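Local coordinates for protein (endonuclease) (Salmonella typhimurium, PDB 1BYR), which is an endonuclease of the PLD-like family, a small alpha/beta protein built on a mixed sheet flanked by helices and present as two chains, at residues 18-22 / 124-128; 34-38 / 60-65; 74-79 / 149-153; 99-105 / 129-135. All coordinates share one frame; numbering follows the deposited sequence.

All four contacts reach the same mixed sheet. Contacts 1 and 2 are buried, contact 4 is partly buried and contact 3 lies at the surface. Contact 1 packs helix 14-25 on strand 122-128 mainly through apolar side chains, with no hydrogen bond between the two segments. Contact 4 begins where that strand ends: Ile127 pairs with Val105, and the chain runs on into helix 131-146, fixed by a backbone bond, a backbone-to-threonine bond and methyl packing. Contacts 2 and 3 lie across the chain's centre from contact 1 and touch each other through Met74, which reaches Ile60 and Asn65. Contact 2 is an amide network at strand ends; contact 3 rests on one tyrosine and polar groups.

Contact 1: 18-22 / 124-128; sequences LVLSA and AVVIW
Val126 pushes its CG2 methyl into the hollow between Leu18 and Ala22, which follow one another a turn apart on the helix. The fit is snug: CG2 lies 3.5 Å from Leu18 CG, closer than carbons usually pack, and 4.1 Å from Ala22 CB, where alanine, with a single methyl, leaves room for the branched valine. Leu18 answers with its fork. With CG anti to the backbone N (chi1 179°), the leucine slides past Val126 in the opposite direction. One prong, Leu18 CD1, is 3.6 Å from Val126 CG2. The other, Leu18 CD2, is 3.6 Å from Ala124 O. A second bump, Val19 CG2, settles on Ala124 CB at 3.9 Å; a strand residue this small lets the helix come near, and the two axes approach to 8.8 Å at 32°. At the far end Trp128 closes the groove, its CH2 4.2 Å from Ala22 CA and its ring edge near Ser21 O, while Val126 CG1 lies over a face of the indole. The polar corner of that ring, NE1, is hydrogen-bonded to Gln6 of strand 4-10. This is helix-on-sheet packing of an alpha/beta fold. No hydrogen bond crosses it, and the peptide groups of the strand pair with strands 4-10 and 104-108, so the attachment here probably rests on burial of apolar surface and close fit.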
loop_
_atom_site.group_PDB
_atom_site.type_symbol
_atom_site.label_atom_id
_atom_site.label_comp_id
_atom_site.label_asym_id
_atom_site.label_seq_id
_atom_site.Cartn_x
_atom_site.Cartn_y
_atom_site.Cartn_z
ATOM N N LEU A 18 -7.603 -4.079 -11.921
ATOM C CA LEU A 18 -8.244 -2.974 -11.208
ATOM C C LEU A 18 -7.459 -1.675 -11.362
ATOM O O LEU A 18 -8.035 -0.604 -11.580
ATOM C CB LEU A 18 -8.390 -3.320 -9.712
ATOM C CG LEU A 18 -9.017 -2.233 -8.841
ATOM C CD1 LEU A 18 -10.317 -1.759 -9.476
ATOM C CD2 LEU A 18 -9.274 -2.772 -7.433
ATOM N N VAL A 19 -6.139 -1.766 -11.237
ATOM C CA VAL A 19 -5.292 -0.593 -11.390
ATOM C C VAL A 19 -5.458 -0.059 -12.824
ATOM O O VAL A 19 -5.595 1.150 -13.025
ATOM C CB VAL A 19 -3.806 -0.955 -11.103
ATOM C CG1 VAL A 19 -2.894 0.215 -11.464
ATOM C CG2 VAL A 19 -3.644 -1.323 -9.625
ATOM N N LEU A 20 -5.465 -0.957 -13.808
ATOM C CA LEU A 20 -5.662 -0.550 -15.209
ATOM C C LEU A 20 -7.039 0.099 -15.378
ATOM O O LEU A 20 -7.183 1.083 -16.102
ATOM C CB LEU A 20 -5.524 -1.754 -16.149
ATOM C CG LEU A 20 -4.075 -2.244 -16.230
ATOM C CD1 LEU A 20 -4.007 -3.601 -16.916
ATOM C CD2 LEU A 20 -3.235 -1.213 -16.976
ATOM N N SER A 21 -8.042 -0.431 -14.678
ATOM C CA SER A 21 -9.405 0.102 -14.725
ATOM C C SER A 21 -9.454 1.537 -14.217
ATOM O O SER A 21 -10.182 2.379 -14.747
ATOM C CB SER A 21 -10.351 -0.760 -13.881
ATOM O OG SER A 21 -11.645 -0.191 -13.789
ATOM N N ALA A 22 -8.679 1.829 -13.185
ATOM C CA ALA A 22 -8.660 3.178 -12.644
ATOM C C ALA A 22 -8.039 4.154 -13.647
ATOM O O ALA A 22 -8.555 5.247 -13.859
ATOM C CB ALA A 22 -7.881 3.209 -11.315
ATOM N N ALA A 124 -4.602 -4.097 -4.060
ATOM C CA ALA A 124 -4.770 -2.757 -4.582
ATOM C C ALA A 124 -6.222 -2.418 -4.356
ATOM O O ALA A 124 -7.099 -3.258 -4.583
ATOM C CB ALA A 124 -4.445 -2.700 -6.109
ATOM N N VAL A 125 -6.486 -1.204 -3.876
ATOM C CA VAL A 125 -7.855 -0.775 -3.680
ATOM C C VAL A 125 -8.100 0.504 -4.460
ATOM O O VAL A 125 -7.189 1.321 -4.656
ATOM C CB VAL A 125 -8.175 -0.507 -2.181
ATOM C CG1 VAL A 125 -8.012 -1.790 -1.386
ATOM C CG2 VAL A 125 -7.274 0.591 -1.636
ATOM N N VAL A 126 -9.327 0.650 -4.958
ATOM C CA VAL A 126 -9.704 1.862 -5.657
ATOM C C VAL A 126 -10.904 2.424 -4.924
ATOM O O VAL A 126 -11.956 1.797 -4.871
ATOM C CB VAL A 126 -10.056 1.611 -7.144
ATOM C CG1 VAL A 126 -10.524 2.914 -7.779
ATOM C CG2 VAL A 126 -8.825 1.083 -7.899
ATOM N N ILE A 127 -10.710 3.590 -4.308
ATOM C CA ILE A 127 -11.761 4.267 -3.554
ATOM C C ILE A 127 -12.365 5.311 -4.476
ATOM O O ILE A 127 -11.775 6.368 -4.709
ATOM C CB ILE A 127 -11.182 4.958 -2.280
ATOM C CG1 ILE A 127 -10.393 3.939 -1.451
ATOM C CG2 ILE A 127 -12.314 5.551 -1.441
ATOM C CD1 ILE A 127 -9.421 4.559 -0.458
ATOM N N TRP A 128 -13.537 4.992 -5.015
ATOM C CA TRP A 128 -14.232 5.865 -5.952
ATOM C C TRP A 128 -15.124 6.941 -5.356
ATOM O O TRP A 128 -15.828 6.721 -4.368
ATOM C CB TRP A 128 -15.130 5.042 -6.877
ATOM C CG TRP A 128 -14.450 3.976 -7.654
ATOM C CD1 TRP A 128 -14.332 2.654 -7.316
ATOM C CD2 TRP A 128 -13.871 4.107 -8.956
ATOM N NE1 TRP A 128 -13.719 1.959 -8.329
ATOM C CE2 TRP A 128 -13.426 2.828 -9.346
ATOM C CE3 TRP A 128 -13.691 5.186 -9.828
ATOM C CZ2 TRP A 128 -12.804 2.596 -10.577
ATOM C CZ3 TRP A 128 -13.072 4.953 -11.048
ATOM C CH2 TRP A 128 -12.645 3.668 -11.413
#

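Contact 2: 34-38 / 60-65; sequences AYSFT and IDERGN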
loop_
_atom_site.group_PDB
_atom_site.type_symbol
_atom_site.label_atom_id
_atom_site.label_comp_id
_atom_site.label_asym_id
_atom_site.label_seq_id
_atom_site.Cartn_x
_atom_site.Cartn_y
_atom_site.Cartn_z
ATOM N N ALA A 34 4.825 6.960 -7.400
ATOM C CA ALA A 34 5.301 5.600 -7.500
ATOM C C ALA A 34 6.689 5.417 -6.927
ATOM O O ALA A 34 7.475 6.352 -6.877
ATOM C CB ALA A 34 5.301 5.168 -8.952
ATOM N N TYR A 35 6.976 4.197 -6.482
ATOM C CA TYR A 35 8.306 3.856 -5.995
ATOM C C TYR A 35 8.825 3.204 -7.285
ATOM O O TYR A 35 8.973 3.890 -8.285
ATOM C CB TYR A 35 8.199 2.853 -4.847
ATOM C CG TYR A 35 9.516 2.258 -4.399
ATOM C CD1 TYR A 35 10.679 3.017 -4.380
ATOM C CD2 TYR A 35 9.591 0.937 -3.988
ATOM C CE1 TYR A 35 11.889 2.467 -3.964
ATOM C CE2 TYR A 35 10.795 0.376 -3.572
ATOM C CZ TYR A 35 11.941 1.146 -3.557
ATOM O OH TYR A 35 13.130 0.596 -3.127
ATOM N N SER A 36 9.064 1.901 -7.297
ATOM C CA SER A 36 9.500 1.249 -8.532
ATOM C C SER A 36 8.474 1.507 -9.640
ATOM O O SER A 36 7.312 1.131 -9.514
ATOM C CB SER A 36 9.638 -0.240 -8.294
ATOM O OG SER A 36 10.329 -0.443 -7.099
ATOM N N PHE A 37 8.925 2.123 -10.735
ATOM C CA PHE A 37 8.076 2.509 -11.861
ATOM C C PHE A 37 8.571 1.782 -13.122
ATOM O O PHE A 37 9.407 2.316 -13.852
ATOM C CB PHE A 37 8.215 4.035 -11.989
ATOM C CG PHE A 37 7.276 4.688 -12.962
ATOM C CD1 PHE A 37 5.917 4.784 -12.696
ATOM C CD2 PHE A 37 7.771 5.271 -14.128
ATOM C CE1 PHE A 37 5.060 5.463 -13.569
ATOM C CE2 PHE A 37 6.925 5.947 -15.007
ATOM C CZ PHE A 37 5.571 6.039 -14.731
ATOM N N THR A 38 8.046 0.585 -13.391
ATOM C CA THR A 38 8.522 -0.202 -14.542
ATOM C C THR A 38 7.534 -0.993 -15.425
ATOM O O THR A 38 7.866 -1.311 -16.570
ATOM C CB THR A 38 9.597 -1.245 -14.097
ATOM O OG1 THR A 38 8.978 -2.229 -13.259
ATOM C CG2 THR A 38 10.723 -0.588 -13.313
ATOM N N ILE A 60 7.955 10.154 -9.103
ATOM C CA ILE A 60 8.429 8.858 -8.643
ATOM C C ILE A 60 9.695 8.954 -7.807
ATOM O O ILE A 60 10.389 9.967 -7.823
ATOM C CB ILE A 60 8.704 7.935 -9.846
ATOM C CG1 ILE A 60 9.964 8.397 -10.588
ATOM C CG2 ILE A 60 7.513 7.971 -10.790
ATOM C CD1 ILE A 60 10.256 7.608 -11.884
ATOM N N ASP A 61 9.977 7.893 -7.057
ATOM C CA ASP A 61 11.170 7.826 -6.236
ATOM C C ASP A 61 12.392 7.830 -7.146
ATOM O O ASP A 61 12.423 7.111 -8.153
ATOM C CB ASP A 61 11.172 6.535 -5.408
ATOM C CG ASP A 61 12.393 6.429 -4.542
ATOM O OD1 ASP A 61 12.485 7.202 -3.573
ATOM O OD2 ASP A 61 13.252 5.579 -4.838
ATOM N N GLU A 62 13.400 8.614 -6.782
ATOM C CA GLU A 62 14.611 8.715 -7.594
ATOM C C GLU A 62 15.602 7.567 -7.464
ATOM O O GLU A 62 15.950 6.928 -8.462
ATOM C CB GLU A 62 15.332 10.027 -7.292
ATOM C CG GLU A 62 16.426 10.367 -8.281
ATOM C CD GLU A 62 16.994 11.752 -8.059
ATOM O OE1 GLU A 62 16.202 12.723 -7.968
ATOM O OE2 GLU A 62 18.235 11.865 -7.968
ATOM N N ARG A 63 16.059 7.289 -6.246
ATOM C CA ARG A 63 17.042 6.221 -6.036
ATOM C C ARG A 63 16.636 4.832 -6.483
ATOM O O ARG A 63 17.484 4.048 -6.910
ATOM C CB ARG A 63 17.449 6.156 -4.566
ATOM C CG ARG A 63 18.020 7.439 -4.010
ATOM C CD ARG A 63 18.515 7.174 -2.593
ATOM N NE ARG A 63 18.837 5.760 -2.419
ATOM C CZ ARG A 63 18.291 4.967 -1.505
ATOM N NH1 ARG A 63 17.390 5.442 -0.667
ATOM N NH2 ARG A 63 18.654 3.693 -1.433
ATOM N N GLY A 64 15.349 4.525 -6.367
ATOM C CA GLY A 64 14.866 3.216 -6.755
ATOM C C GLY A 64 14.458 3.095 -8.213
ATOM O O GLY A 64 13.861 2.102 -8.608
ATOM N N ASN A 65 14.765 4.109 -9.014
ATOM C CA ASN A 65 14.413 4.085 -10.434
ATOM C C ASN A 65 15.595 4.371 -11.382
ATOM O O ASN A 65 15.510 5.212 -12.292
ATOM C CB ASN A 65 13.267 5.061 -10.696
ATOM C CG ASN A 65 11.921 4.466 -10.357
ATOM O OD1 ASN A 65 11.561 3.398 -10.848
ATOM N ND2 ASN A 65 11.164 5.141 -9.503
HETATM O O HOH W 1 13.131 -0.333 -7.498
#
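Asn65 has CG anti to its own carbonyl carbon (chi1 -82°), which swings its amide across to Tyr35 and Phe37, and Tyr35, with CG anti to N (chi1 171°), lays its ring alongside Asp61. Both ends of the amide are used. OD1 accepts from Phe37 N at 2.9 Å, in the carbonyl plane and on a lone pair, and has a second partner in Ser70 OG of helix 68-79. ND2 gives one hydrogen to Tyr35 O at 2.8 Å, approaching from above that carbonyl's plane, and the other to Asp61 O at 2.7 Å; both acceptors lie near the amide plane, fixing its rotation. Asparagine suits the place because it donates and accepts at once. Next to it the parallel bridge of Ala34 with Ile60 is continued by Asp61 N to Ala34 O, 2.9 Å, and Ile60 CG2 sits over a face of Phe37, 4.2 Å from the ring centroid. Asp61 OD2 accepts from Gly64 N at 2.8 Å, an Asx motif steadying the type I turn 62-65, and also meets the edge of Tyr35 at CE1, 3.5 Å away. Glycine leaves room for that ring, which also meets His94 of the family's HxK sequence. A water joins Ser36 OG to Gly64 O. Beyond the last regular strand pair, then, a side-chain amide takes over the backbone's pairing with directional bonds.

Contact 3: 74-79 / 149-153; sequences MNYIAN and RDYRS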
loop_
_atom_site.group_PDB
_atom_site.type_symbol
_atom_site.label_atom_id
_atom_site.label_comp_id
_atom_site.label_asym_id
_atom_site.label_seq_id
_atom_site.Cartn_x
_atom_site.Cartn_y
_atom_site.Cartn_z
ATOM N N MET A 74 10.442 5.545 -17.930
ATOM C CA MET A 74 10.575 6.984 -17.759
ATOM C C MET A 74 10.742 7.647 -19.121
ATOM O O MET A 74 10.122 8.676 -19.381
ATOM C CB MET A 74 11.771 7.312 -16.845
ATOM C CG MET A 74 11.601 6.825 -15.373
ATOM S SD MET A 74 13.166 6.553 -14.469
ATOM C CE MET A 74 13.638 8.221 -14.078
ATOM N N ASN A 75 11.554 7.054 -20.001
ATOM C CA ASN A 75 11.765 7.615 -21.343
ATOM C C ASN A 75 10.464 7.533 -22.149
ATOM O O ASN A 75 10.050 8.493 -22.806
ATOM C CB ASN A 75 12.878 6.864 -22.094
ATOM C CG ASN A 75 14.273 7.289 -21.662
ATOM O OD1 ASN A 75 15.264 6.608 -21.951
ATOM N ND2 ASN A 75 14.359 8.409 -20.977
ATOM N N TYR A 76 9.821 6.374 -22.095
ATOM C CA TYR A 76 8.553 6.173 -22.784
ATOM C C TYR A 76 7.531 7.223 -22.329
ATOM O O TYR A 76 6.861 7.848 -23.146
ATOM C CB TYR A 76 8.032 4.766 -22.485
ATOM C CG TYR A 76 6.709 4.455 -23.120
ATOM C CD1 TYR A 76 6.564 4.444 -24.501
ATOM C CD2 TYR A 76 5.596 4.176 -22.343
ATOM C CE1 TYR A 76 5.341 4.164 -25.087
ATOM C CE2 TYR A 76 4.383 3.897 -22.915
ATOM C CZ TYR A 76 4.255 3.891 -24.284
ATOM O OH TYR A 76 3.031 3.618 -24.849
ATOM N N ILE A 77 7.435 7.434 -21.022
ATOM C CA ILE A 77 6.495 8.400 -20.467
ATOM C C ILE A 77 6.811 9.858 -20.855
ATOM O O ILE A 77 5.913 10.596 -21.289
ATOM C CB ILE A 77 6.427 8.264 -18.915
ATOM C CG1 ILE A 77 5.853 6.899 -18.549
ATOM C CG2 ILE A 77 5.589 9.371 -18.314
ATOM C CD1 ILE A 77 4.390 6.728 -18.888
ATOM N N ALA A 78 8.065 10.283 -20.710
ATOM C CA ALA A 78 8.424 11.649 -21.070
ATOM C C ALA A 78 8.208 11.928 -22.571
ATOM O O ALA A 78 7.728 12.996 -22.944
ATOM C CB ALA A 78 9.870 11.932 -20.690
ATOM N N ASN A 79 8.558 10.962 -23.421
ATOM C CA ASN A 79 8.398 11.091 -24.872
ATOM C C ASN A 79 6.952 11.366 -25.273
ATOM O O ASN A 79 6.695 11.896 -26.352
ATOM C CB ASN A 79 8.881 9.827 -25.582
ATOM C CG ASN A 79 10.383 9.687 -25.553
ATOM O OD1 ASN A 79 11.116 10.676 -25.565
ATOM N ND2 ASN A 79 10.859 8.457 -25.513
ATOM N N ARG A 149 12.517 16.572 -9.434
ATOM C CA ARG A 149 13.351 17.048 -10.538
ATOM C C ARG A 149 12.729 16.577 -11.852
ATOM O O ARG A 149 12.431 15.401 -12.017
ATOM C CB ARG A 149 14.763 16.458 -10.402
ATOM C CG ARG A 149 15.899 17.358 -10.865
ATOM C CD ARG A 149 17.113 17.158 -9.967
ATOM N NE ARG A 149 17.277 18.240 -8.993
ATOM C CZ ARG A 149 18.129 18.212 -7.968
ATOM N NH1 ARG A 149 18.891 17.151 -7.768
ATOM N NH2 ARG A 149 18.215 19.247 -7.140
ATOM N N ASP A 150 12.519 17.499 -12.778
ATOM C CA ASP A 150 11.934 17.146 -14.070
ATOM C C ASP A 150 12.730 16.061 -14.771
ATOM O O ASP A 150 13.956 16.054 -14.726
ATOM C CB ASP A 150 11.932 18.351 -15.009
ATOM C CG ASP A 150 10.768 19.285 -14.781
ATOM O OD1 ASP A 150 9.749 18.881 -14.183
ATOM O OD2 ASP A 150 10.875 20.449 -15.213
ATOM N N TYR A 151 12.040 15.128 -15.421
ATOM C CA TYR A 151 12.725 14.117 -16.223
ATOM C C TYR A 151 12.078 14.300 -17.584
ATOM O O TYR A 151 10.926 13.928 -17.783
ATOM C CB TYR A 151 12.478 12.695 -15.737
ATOM C CG TYR A 151 13.298 11.681 -16.515
ATOM C CD1 TYR A 151 14.593 11.339 -16.111
ATOM C CD2 TYR A 151 12.786 11.073 -17.664
ATOM C CE1 TYR A 151 15.342 10.415 -16.830
ATOM C CE2 TYR A 151 13.531 10.151 -18.384
ATOM C CZ TYR A 151 14.809 9.826 -17.965
ATOM O OH TYR A 151 15.553 8.901 -18.673
ATOM N N ARG A 152 12.814 14.882 -18.521
ATOM C CA ARG A 152 12.235 15.159 -19.831
ATOM C C ARG A 152 12.901 14.484 -21.015
ATOM O O ARG A 152 13.905 13.789 -20.893
ATOM C CB ARG A 152 12.223 16.679 -20.077
ATOM C CG ARG A 152 10.864 17.341 -19.882
ATOM C CD ARG A 152 10.942 18.589 -18.986
ATOM N NE ARG A 152 9.749 19.425 -19.122
ATOM C CZ ARG A 152 8.582 19.181 -18.522
ATOM N NH1 ARG A 152 8.433 18.118 -17.737
ATOM N NH2 ARG A 152 7.551 19.995 -18.721
ATOM N N SER A 153 12.293 14.717 -22.174
ATOM C CA SER A 153 12.767 14.197 -23.436
ATOM C C SER A 153 12.631 15.354 -24.416
ATOM O O SER A 153 13.635 15.679 -25.075
ATOM C CB SER A 153 11.921 12.999 -23.885
ATOM O OG SER A 153 12.492 11.781 -23.412
#
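Tyr151, Ser153 and Ala78 supply most of the buried surface, and the tyrosine is its hub. Its ring is met over one face by Met74 CE, 4.1 Å from the centroid. The methionine chain bends at its last torsion (chi3 77°), which brings the methyl over the ring while SD stands above the face at the longer distance of 5.1 Å, a Met-aromatic contact. A flexible, polarisable thioether suits such a flat partner. Met74 CB adds a touch on Tyr151 CE2 at 3.7 Å. At the ring's edge, in its plane, Asn75 ND2 approaches the hydroxyl, 2.6 Å from Tyr151 OH, but the N-H points badly and the bond is weak. Ala78 touches both of the other two: its CB lies near the plane of the tyrosine ring at the edge, 3.7 Å from Tyr151 O, and 3.8 Å from Ser153 OG. A single methyl suits a place where the backbones come this near, Ala78 CA and Arg152 CA being 5.3 Å apart. Ser153 turns its hydroxyl to Asn79 and donates to OD1 at 2.8 Å, from well above the plane of that carbonyl (51° out of it), so the grip is not along a lone pair. Residues 74-79 belong to helix 68-79, whose Met74 also rests on Ile60 and Leu84 and whose Tyr76 and Ile77 face helix 40-51. The other partner follows the short edge strand 149-150, paired with strand 84-87 through Arg149 to Thr86; Tyr151 extends that pairing to Leu84, and Asp150 makes a salt bridge with Arg85.

Contact 4: 99-105 / 129-135; sequences IVDNVTV and NMPKLAE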
loop_
_atom_site.group_PDB
_atom_site.type_symbol
_atom_site.label_atom_id
_atom_site.label_comp_id
_atom_site.label_asym_id
_atom_site.label_seq_id
_atom_site.Cartn_x
_atom_site.Cartn_y
_atom_site.Cartn_z
ATOM N N ILE A 99 -4.286 9.065 -8.237
ATOM C CA ILE A 99 -5.439 9.904 -7.943
ATOM C C ILE A 99 -6.082 10.240 -9.293
ATOM O O ILE A 99 -5.466 10.884 -10.141
ATOM C CB ILE A 99 -5.022 11.214 -7.241
ATOM C CG1 ILE A 99 -4.200 10.909 -5.985
ATOM C CG2 ILE A 99 -6.254 12.015 -6.864
ATOM C CD1 ILE A 99 -3.302 12.052 -5.558
ATOM N N VAL A 100 -7.325 9.805 -9.486
ATOM C CA VAL A 100 -8.040 10.014 -10.747
ATOM C C VAL A 100 -9.201 11.017 -10.697
ATOM O O VAL A 100 -10.086 10.949 -9.822
ATOM C CB VAL A 100 -8.567 8.653 -11.263
ATOM C CG1 VAL A 100 -9.271 8.812 -12.612
ATOM C CG2 VAL A 100 -7.405 7.681 -11.379
ATOM N N ASP A 101 -9.174 11.977 -11.617
ATOM C CA ASP A 101 -10.225 12.972 -11.734
ATOM C C ASP A 101 -10.558 13.717 -10.434
ATOM O O ASP A 101 -11.708 14.081 -10.190
ATOM C CB ASP A 101 -11.481 12.309 -12.318
ATOM C CG ASP A 101 -11.277 11.848 -13.764
ATOM O OD1 ASP A 101 -10.293 12.295 -14.387
ATOM O OD2 ASP A 101 -12.074 11.039 -14.273
ATOM N N ASN A 102 -9.544 13.944 -9.608
ATOM C CA ASN A 102 -9.710 14.675 -8.361
ATOM C C ASN A 102 -10.747 14.130 -7.374
ATOM O O ASN A 102 -11.113 14.812 -6.428
ATOM C CB ASN A 102 -10.025 16.140 -8.673
ATOM C CG ASN A 102 -9.855 17.043 -7.464
ATOM O OD1 ASN A 102 -8.742 17.453 -7.123
ATOM N ND2 ASN A 102 -10.965 17.364 -6.812
ATOM N N VAL A 103 -11.226 12.913 -7.590
ATOM C CA VAL A 103 -12.215 12.337 -6.682
ATOM C C VAL A 103 -12.015 10.859 -6.403
ATOM O O VAL A 103 -12.687 10.299 -5.548
ATOM C CB VAL A 103 -13.652 12.511 -7.207
ATOM C CG1 VAL A 103 -13.891 13.942 -7.641
ATOM C CG2 VAL A 103 -13.890 11.552 -8.346
ATOM N N THR A 104 -11.109 10.219 -7.133
ATOM C CA THR A 104 -10.872 8.792 -6.943
ATOM C C THR A 104 -9.424 8.505 -6.578
ATOM O O THR A 104 -8.507 9.155 -7.081
ATOM C CB THR A 104 -11.275 8.008 -8.207
ATOM O OG1 THR A 104 -12.709 7.918 -8.248
ATOM C CG2 THR A 104 -10.677 6.609 -8.207
ATOM N N VAL A 105 -9.207 7.536 -5.688
ATOM C CA VAL A 105 -7.855 7.200 -5.244
ATOM C C VAL A 105 -7.558 5.708 -5.266
ATOM O O VAL A 105 -8.281 4.911 -4.663
ATOM C CB VAL A 105 -7.597 7.699 -3.761
ATOM C CG1 VAL A 105 -6.168 7.299 -3.298
ATOM C CG2 VAL A 105 -7.794 9.212 -3.659
ATOM N N ASN A 129 -15.113 8.096 -6.003
ATOM C CA ASN A 129 -15.972 9.205 -5.635
ATOM C C ASN A 129 -16.005 9.616 -4.168
ATOM O O ASN A 129 -17.034 9.547 -3.503
ATOM C CB ASN A 129 -17.393 8.895 -6.138
ATOM C CG ASN A 129 -17.421 8.622 -7.640
ATOM O OD1 ASN A 129 -17.674 7.506 -8.103
ATOM N ND2 ASN A 129 -17.138 9.650 -8.422
ATOM N N MET A 130 -14.849 10.043 -3.686
ATOM C CA MET A 130 -14.685 10.526 -2.321
ATOM C C MET A 130 -13.804 11.746 -2.493
ATOM O O MET A 130 -12.599 11.700 -2.246
ATOM C CB MET A 130 -13.984 9.483 -1.450
ATOM C CG MET A 130 -14.901 8.395 -0.944
ATOM S SD MET A 130 -14.292 7.562 0.540
ATOM C CE MET A 130 -14.452 8.841 1.744
ATOM N N PRO A 131 -14.398 12.865 -2.921
ATOM C CA PRO A 131 -13.655 14.107 -3.140
ATOM C C PRO A 131 -12.738 14.553 -2.008
ATOM O O PRO A 131 -11.611 14.949 -2.254
ATOM C CB PRO A 131 -14.742 15.131 -3.442
ATOM C CG PRO A 131 -15.899 14.325 -3.925
ATOM C CD PRO A 131 -15.834 13.015 -3.204
ATOM N N LYS A 132 -13.212 14.498 -0.772
ATOM C CA LYS A 132 -12.387 14.932 0.359
ATOM C C LYS A 132 -11.151 14.079 0.537
ATOM O O LYS A 132 -10.083 14.584 0.885
ATOM C CB LYS A 132 -13.181 14.928 1.665
ATOM C CG LYS A 132 -14.585 15.464 1.531
ATOM C CD LYS A 132 -15.605 14.342 1.753
ATOM C CE LYS A 132 -15.733 13.450 0.526
ATOM N NZ LYS A 132 -15.494 12.047 0.896
ATOM N N LEU A 133 -11.296 12.783 0.318
ATOM C CA LEU A 133 -10.160 11.888 0.460
ATOM C C LEU A 133 -9.143 12.182 -0.636
ATOM O O LEU A 133 -7.937 12.228 -0.389
ATOM C CB LEU A 133 -10.613 10.432 0.358
ATOM C CG LEU A 133 -9.478 9.430 0.599
ATOM C CD1 LEU A 133 -9.066 9.472 2.075
ATOM C CD2 LEU A 133 -9.924 8.021 0.192
ATOM N N ALA A 134 -9.635 12.406 -1.848
ATOM C CA ALA A 134 -8.757 12.672 -2.980
ATOM C C ALA A 134 -8.026 14.016 -2.880
ATOM O O ALA A 134 -6.843 14.099 -3.223
ATOM C CB ALA A 134 -9.554 12.582 -4.294
ATOM N N GLU A 135 -8.697 15.071 -2.411
ATOM C CA GLU A 135 -8.020 16.362 -2.285
ATOM C C GLU A 135 -6.941 16.280 -1.216
ATOM O O GLU A 135 -5.904 16.943 -1.304
ATOM C CB GLU A 135 -9.002 17.492 -1.961
ATOM C CG GLU A 135 -8.330 18.878 -1.727
ATOM C CD GLU A 135 -7.338 19.320 -2.833
ATOM O OE1 GLU A 135 -7.802 19.701 -3.942
ATOM O OE2 GLU A 135 -6.095 19.305 -2.584
#
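Val103 O takes the backbone N of Met130 at 2.9 Å in a nearly straight bond (169°), and beside it Thr104 OG1 accepts from Asn129 N at a longer 3.3 Å. A threonine is apt here, its hydroxyl serving the backbone of the incoming chain. Next to these bonds Ala134 presses its CB against the turn, 3.6 Å from Val103 CA and 3.5 Å from Asn102 O, a carbonyl buried with no polar partner. Alanine's lone methyl suits so close an approach to the main chain. Val105 CG2 packs on Ala134 CA at 3.7 Å, and Val103 CG1 reaches Pro131 CG, 4.2 Å away, in the first turn of helix 131-146. What shapes this surface is a beta hairpin, strands 97-100 and 104-108, with a classic bulge: Val103 and Thr104 both face Val100, whose O accepts from both their N atoms. Its tip runs through Asp101 and Asn102, both with positive phi, a conformation these two residue types accept readily. Asp101 ties the tip to Lys27, Thr28 and Ser29 through their backbone N atoms. Farther out, Met130, at the N-cap position, packs on Val5 of the second subunit, and Leu133 on Val7 of the same neighbouring chain.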